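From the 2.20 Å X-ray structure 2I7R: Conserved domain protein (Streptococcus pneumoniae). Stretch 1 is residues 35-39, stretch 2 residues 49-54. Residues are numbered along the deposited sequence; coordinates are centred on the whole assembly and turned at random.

Stretch 1 35-39: NDGFA
Stretch 2 (49-54) MLSQNH

Phe 38-Ala 39 and Met 49-Ser 51 pair as antiparallel strands; the end-to-end vectors from CA of Asp 36 to CA of Ala 39 and from CA of Met 49 to CA of Asn 53 lie 145° apart. Register follows from the CA-CA separations. Phe 38 faces Ser 51 as a non-hydrogen-bonded pair (CA to CA 4.6 Å), and Ala 39 faces Leu 50 as a hydrogen-bonded pair (CA to CA 5.1 Å). All four residues have extended torsions, phi/psi being -156/144 at Phe 38, -145/146 at Ala 39, -110/134 at Leu 50 and -139/135 at Ser 51.

Three backbone hydrogen bonds fix this register. Ala 39 and Leu 50 form a reciprocal pair, with Leu 50 N donating to Ala 39 O at 2.9 Å (160° at the hydrogen) and Ala 39 N donating to Leu 50 O at 3.0 Å (153°). The third runs from Gln 52 N to Gly 37 O, 2.9 Å and 165°. The carbonyls also receive CA-H...O contacts: Phe 38 CA lies 3.2 Å from Leu 50 O, Met 49 CA 3.2 Å from Ala 39 O, and Ser 51 CA 3.5 Å from Gly 37 O.

Before the strand, Asp 36 (-54/-27) and Gly 37 (-127/8) turn the chain. Asn 35 N donates to Phe 38 O at 2.5 Å across this turn, while the return bond from Phe 38 N to Asn 35 O is weak at 3.5 Å. The Asp 36 side chain, m with chi2 near 1°, leads away from stretch 2.

Phe 38 and Ser 51 place their side chains on one face of the sheet, Ala 39 and Leu 50 on the other. Phe 38 is t (chi1 180°, chi2 93°), which carries its ring to Met 49; CZ ends 3.4 Å from Met 49 CG, a tight apolar contact with the ring oblique to that atom. Met 49, a selenomethionine, has chi1 -78° (m), chi2 44° (p) and chi3 163° (t). Its CB points sideways, and CG, placed by chi1, is its atom nearest the ring; Met 49 SE is farther off, 4.7 Å from Phe 38 CZ. On the other face, Leu 50 adopts m,t (-49°, 175°), and its CD1 lies 4.1 Å from Ala 39 CB, a looser apolar contact between two buried residues.

Ser 51 is t (169°), a setting that brings OG within 3.1 Å of Asn 53 O, to which it donates a hydrogen bond inside its own stretch. At Gln 52 phi/psi changes to -85/-36 and the strand ends. Its CB points toward stretch 1, and chi1 -169°, chi2 -162° and chi3 -40° extend the side chain beside the turn, with Gln 52 OE1 3.9 Å from Asp 36 O. That separation is too long for a hydrogen bond, and two carbonyl-type oxygens offer no donor.

Asn 53 (-67/142; chi1 175°, t; chi2 65°) sends its side chain away from stretch 1, yet its backbone is linked by water 1, which donates to Gly 37 O at 2.6 Å and accepts from Asn 53 N at 3.0 Å. Gly 37 O thus receives both this water and Gln 52 N.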

ATOM      1  N   ASN A  35       3.292  -2.284 -19.416  1.00 28.26           N
ATOM      2  CA  ASN A  35       4.169  -3.244 -20.096  1.00 29.87           C
ATOM      3  C   ASN A  35       3.655  -4.637 -19.863  1.00 29.60           C
ATOM      4  O   ASN A  35       2.837  -4.833 -18.977  1.00 30.36           O
ATOM      5  CB  ASN A  35       5.554  -3.265 -19.406  1.00 31.20           C
ATOM      6  CG  ASN A  35       6.523  -2.451 -20.120  1.00 34.73           C
ATOM      7  OD1 ASN A  35       6.214  -1.965 -21.206  1.00 42.03           O
ATOM      8  ND2 ASN A  35       7.691  -2.253 -19.549  1.00 36.16           N
ATOM      9  N   ASP A  36       4.208  -5.626 -20.560  1.00 28.29           N
ATOM     10  CA  ASP A  36       3.872  -6.997 -20.226  1.00 28.19           C
ATOM     11  C   ASP A  36       4.107  -7.291 -18.737  1.00 26.93           C
ATOM     12  O   ASP A  36       3.484  -8.172 -18.186  1.00 26.21           O
ATOM     13  CB  ASP A  36       4.665  -7.992 -21.097  1.00 28.91           C
ATOM     14  CG  ASP A  36       4.079  -8.142 -22.486  1.00 31.95           C
ATOM     15  OD1 ASP A  36       3.067  -7.464 -22.781  1.00 33.90           O
ATOM     16  OD2 ASP A  36       4.627  -8.938 -23.280  1.00 35.38           O
ATOM     17  N   GLY A  37       5.032  -6.558 -18.111  1.00 26.47           N
ATOM     18  CA  GLY A  37       5.438  -6.834 -16.736  1.00 24.84           C
ATOM     19  C   GLY A  37       5.382  -5.692 -15.731  1.00 23.93           C
ATOM     20  O   GLY A  37       5.830  -5.853 -14.604  1.00 23.52           O
ATOM     21  N   PHE A  38       4.817  -4.557 -16.116  1.00 23.12           N
ATOM     22  CA  PHE A  38       4.770  -3.397 -15.245  1.00 23.58           C
ATOM     23  C   PHE A  38       3.610  -2.533 -15.678  1.00 23.71           C
ATOM     24  O   PHE A  38       3.362  -2.436 -16.876  1.00 25.61           O
ATOM     25  CB  PHE A  38       6.084  -2.624 -15.403  1.00 23.17           C
ATOM     26  CG  PHE A  38       6.198  -1.376 -14.557  1.00 23.72           C
ATOM     27  CD1 PHE A  38       6.798  -1.424 -13.291  1.00 23.79           C
ATOM     28  CD2 PHE A  38       5.804  -0.126 -15.063  1.00 24.56           C
ATOM     29  CE1 PHE A  38       6.963  -0.240 -12.506  1.00 20.66           C
ATOM     30  CE2 PHE A  38       5.956   1.060 -14.279  1.00 24.42           C
ATOM     31  CZ  PHE A  38       6.558   0.981 -13.004  1.00 22.74           C
ATOM     32  N   ALA A  39       2.923  -1.899 -14.721  1.00 23.10           N
ATOM     33  CA  ALA A  39       1.890  -0.861 -14.970  1.00 22.17           C
ATOM     34  C   ALA A  39       1.953   0.180 -13.858  1.00 22.27           C
ATOM     35  O   ALA A  39       2.259  -0.138 -12.698  1.00 22.29           O
ATOM     36  CB  ALA A  39       0.473  -1.472 -15.045  1.00 22.19           C
HETATM   37  N   MSE A  49       2.008   0.807  -8.467  1.00 18.32           N
HETATM   38  CA  MSE A  49       2.566  -0.023  -9.533  1.00 19.08           C
HETATM   39  C   MSE A  49       2.120  -1.503  -9.443  1.00 19.19           C
HETATM   40  O   MSE A  49       1.917  -2.057  -8.349  1.00 19.09           O
HETATM   41  CB  MSE A  49       4.106   0.014  -9.503  1.00 19.48           C
HETATM   42  CG  MSE A  49       4.758   1.268 -10.100  1.00 22.60           C
HETATM   43 SE   MSE A  49       3.987   2.995  -9.638  1.00 32.75          SE
HETATM   44  CE  MSE A  49       5.597   4.110 -10.216  1.00 21.22           C
ATOM     45  N   LEU A  50       2.015  -2.139 -10.597  1.00 18.60           N
ATOM     46  CA  LEU A  50       1.940  -3.594 -10.669  1.00 19.81           C
ATOM     47  C   LEU A  50       3.259  -4.054 -11.266  1.00 20.79           C
ATOM     48  O   LEU A  50       3.743  -3.470 -12.240  1.00 21.03           O
ATOM     49  CB  LEU A  50       0.783  -4.036 -11.556  1.00 18.51           C
ATOM     50  CG  LEU A  50      -0.564  -3.369 -11.276  1.00 17.87           C
ATOM     51  CD1 LEU A  50      -1.564  -3.828 -12.320  1.00 17.48           C
ATOM     52  CD2 LEU A  50      -1.045  -3.712  -9.849  1.00 17.52           C
ATOM     53  N   SER A  51       3.862  -5.071 -10.683  1.00 21.92           N
ATOM     54  CA  SER A  51       5.131  -5.542 -11.209  1.00 24.40           C
ATOM     55  C   SER A  51       5.188  -7.058 -11.207  1.00 25.32           C
ATOM     56  O   SER A  51       4.805  -7.677 -10.235  1.00 25.38           O
ATOM     57  CB  SER A  51       6.290  -4.927 -10.431  1.00 24.06           C
ATOM     58  OG  SER A  51       7.502  -5.577 -10.772  1.00 28.46           O
ATOM     59  N   GLN A  52       5.656  -7.654 -12.306  1.00 26.67           N
ATOM     60  CA  GLN A  52       5.861  -9.095 -12.348  1.00 27.90           C
ATOM     61  C   GLN A  52       7.235  -9.448 -11.760  1.00 27.94           C
ATOM     62  O   GLN A  52       7.408 -10.459 -11.087  1.00 27.03           O
ATOM     63  CB  GLN A  52       5.715  -9.602 -13.776  1.00 29.06           C
ATOM     64  CG  GLN A  52       5.652 -11.116 -13.890  1.00 32.28           C
ATOM     65  CD  GLN A  52       5.943 -11.594 -15.310  1.00 38.38           C
ATOM     66  OE1 GLN A  52       5.500 -10.978 -16.286  1.00 41.17           O
ATOM     67  NE2 GLN A  52       6.697 -12.690 -15.431  1.00 37.89           N
ATOM     68  N   ASN A  53       8.202  -8.581 -12.006  1.00 28.65           N
ATOM     69  CA  ASN A  53       9.568  -8.779 -11.520  1.00 29.68           C
ATOM     70  C   ASN A  53       9.650  -8.701  -9.996  1.00 29.99           C
ATOM     71  O   ASN A  53       8.984  -7.878  -9.355  1.00 29.46           O
ATOM     72  CB  ASN A  53      10.510  -7.715 -12.139  1.00 30.04           C
ATOM     73  CG  ASN A  53      11.946  -7.787 -11.585  1.00 31.35           C
ATOM     74  OD1 ASN A  53      12.643  -8.771 -11.789  1.00 31.18           O
ATOM     75  ND2 ASN A  53      12.379  -6.736 -10.886  1.00 31.44           N
ATOM     76  N   HIS A  54      10.497  -9.555  -9.429  1.00 30.71           N
ATOM     77  CA  HIS A  54      10.847  -9.452  -8.025  1.00 30.84           C
ATOM     78  C   HIS A  54      12.069  -8.585  -7.849  1.00 31.17           C
ATOM     79  O   HIS A  54      13.184  -8.997  -8.160  1.00 31.69           O
ATOM     80  CB  HIS A  54      10.993 -10.843  -7.420  1.00 30.53           C
ATOM     81  CG  HIS A  54       9.737 -11.639  -7.530  1.00 30.12           C
ATOM     82  ND1 HIS A  54       9.575 -12.873  -6.955  1.00 31.27           N
ATOM     83  CD2 HIS A  54       8.569 -11.358  -8.154  1.00 30.46           C
ATOM     84  CE1 HIS A  54       8.365 -13.329  -7.230  1.00 33.21           C
ATOM     85  NE2 HIS A  54       7.739 -12.430  -7.966  1.00 31.96           N
TER
HETATM   86  O   HOH W   1       8.296  -6.556 -14.223  1.00 32.76           O